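Local structure of esterase (Pseudomonas putida, 1ZOI) at residues S141-D144 / G145-A148. The protein is a stereoselective esterase of the alpha/beta hydrolase fold that hydrolyses ester bonds and is of use in D-beta-acetylthioisobutyric acid synthesis. Numbering follows the deposited sequence.
Sequences SVFD and GFQA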
loop_
_atom_site.group_PDB
_atom_site.type_symbol
_atom_site.label_atom_id
_atom_site.label_comp_id
_atom_site.label_asym_id
_atom_site.label_seq_id
_atom_site.Cartn_x
_atom_site.Cartn_y
_atom_site.Cartn_z
ATOM N N SER A 141 26.938 -18.283 -2.778
ATOM C CA SER A 141 27.288 -17.030 -2.120
ATOM C C SER A 141 26.502 -15.843 -2.669
ATOM O O SER A 141 26.219 -14.890 -1.945
ATOM C CB SER A 141 28.789 -16.757 -2.267
ATOM O OG SER A 141 29.148 -16.619 -3.631
ATOM N N VAL A 142 26.167 -15.900 -3.955
ATOM C CA VAL A 142 25.413 -14.833 -4.601
ATOM C C VAL A 142 24.039 -14.715 -3.941
ATOM O O VAL A 142 23.571 -13.613 -3.626
ATOM C CB VAL A 142 25.236 -15.131 -6.104
ATOM C CG1 VAL A 142 24.244 -14.155 -6.726
ATOM C CG2 VAL A 142 26.589 -15.027 -6.810
ATOM N N PHE A 143 23.407 -15.859 -3.720
ATOM C CA PHE A 143 22.088 -15.887 -3.111
ATOM C C PHE A 143 22.161 -15.595 -1.617
ATOM O O PHE A 143 21.237 -15.009 -1.056
ATOM C CB PHE A 143 21.422 -17.233 -3.416
ATOM C CG PHE A 143 21.371 -17.539 -4.890
ATOM C CD1 PHE A 143 20.630 -16.734 -5.755
ATOM C CD2 PHE A 143 22.125 -18.575 -5.429
ATOM C CE1 PHE A 143 20.647 -16.955 -7.132
ATOM C CE2 PHE A 143 22.148 -18.805 -6.811
ATOM C CZ PHE A 143 21.408 -17.990 -7.662
ATOM N N ASP A 144 23.262 -15.978 -0.972
ATOM C CA ASP A 144 23.422 -15.683 0.452
ATOM C C ASP A 144 23.486 -14.159 0.590
ATOM O O ASP A 144 22.974 -13.582 1.556
ATOM C CB ASP A 144 24.718 -16.291 1.012
ATOM C CG ASP A 144 24.742 -17.808 0.952
ATOM O OD1 ASP A 144 23.665 -18.441 0.950
ATOM O OD2 ASP A 144 25.858 -18.376 0.926
ATOM N N GLY A 145 24.121 -13.515 -0.386
ATOM C CA GLY A 145 24.237 -12.069 -0.370
ATOM C C GLY A 145 22.875 -11.404 -0.452
ATOM O O GLY A 145 22.617 -10.425 0.254
ATOM N N PHE A 146 22.006 -11.925 -1.317
ATOM C CA PHE A 146 20.666 -11.359 -1.455
ATOM C C PHE A 146 19.920 -11.532 -0.135
ATOM O O PHE A 146 19.222 -10.626 0.315
ATOM C CB PHE A 146 19.868 -12.050 -2.569
ATOM C CG PHE A 146 20.489 -11.950 -3.935
ATOM C CD1 PHE A 146 21.355 -10.912 -4.260
ATOM C CD2 PHE A 146 20.180 -12.890 -4.908
ATOM C CE1 PHE A 146 21.909 -10.816 -5.542
ATOM C CE2 PHE A 146 20.723 -12.805 -6.191
ATOM C CZ PHE A 146 21.589 -11.764 -6.505
ATOM N N GLN A 147 20.061 -12.698 0.487
ATOM C CA GLN A 147 19.387 -12.934 1.761
ATOM C C GLN A 147 19.844 -11.950 2.834
ATOM O O GLN A 147 19.037 -11.469 3.625
ATOM C CB GLN A 147 19.618 -14.374 2.238
ATOM C CG GLN A 147 18.856 -15.410 1.433
ATOM C CD GLN A 147 18.879 -16.787 2.066
ATOM O OE1 GLN A 147 19.918 -17.453 2.113
ATOM N NE2 GLN A 147 17.726 -17.223 2.563
ATOM N N ALA A 148 21.134 -11.638 2.860
ATOM C CA ALA A 148 21.641 -10.709 3.860
ATOM C C ALA A 148 21.079 -9.309 3.628
ATOM O O ALA A 148 20.848 -8.559 4.579
ATOM C CB ALA A 148 23.170 -10.690 3.834
HETATM O O HOH W 1 21.031 -18.759 -0.046
#
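V142, F143 and F146 pack together along one flank of an alpha-helix, F146 lying one turn on from the adjacent pair V142 and F143. The F146 ring is the centrepiece: its CZ meets CG1 of V142 at 3.6 Å, while its CE2 lies 4.0 Å from CD1 of F143, the two phenylalanine side chains running alongside each other. V142 sets its CG1 anti to the backbone N (chi1 170°), which brings that methyl against the far end of the ring. F146 in turn has CG anti to its own carbonyl carbon (chi1 -60°), and the ring folds back over the preceding turn, where the carbonyl oxygen of V142 sits 3.4 Å above the centre of one face. V142 O also accepts the rather long hydrogen bond from F146 N (3.3 Å). Regular i to i+4 bonds join the rest of the turn.

The polar side is looser. D144 and Q147 bring carboxylate and amide close to coplanar, yet D144 OD1 and Q147 OE1, both acceptors, stay 4.0 Å apart and are joined through a water that donates to each at 2.8 Å. OD1 also takes a salt bridge from K140, and NE2 of Q147 reaches the carbonyl of Y197; these second partners probably help keep both groups in place.

The contact lies at the surface on helix 140-152, its centre about 20 Å from the centre of the chain. F143 is buried against the loop residues M128, V129 and L138 and against S204 of helix 193-204, and F146 and Q147 lean on I200 of that same helix, packing helix 140-152 against its neighbour.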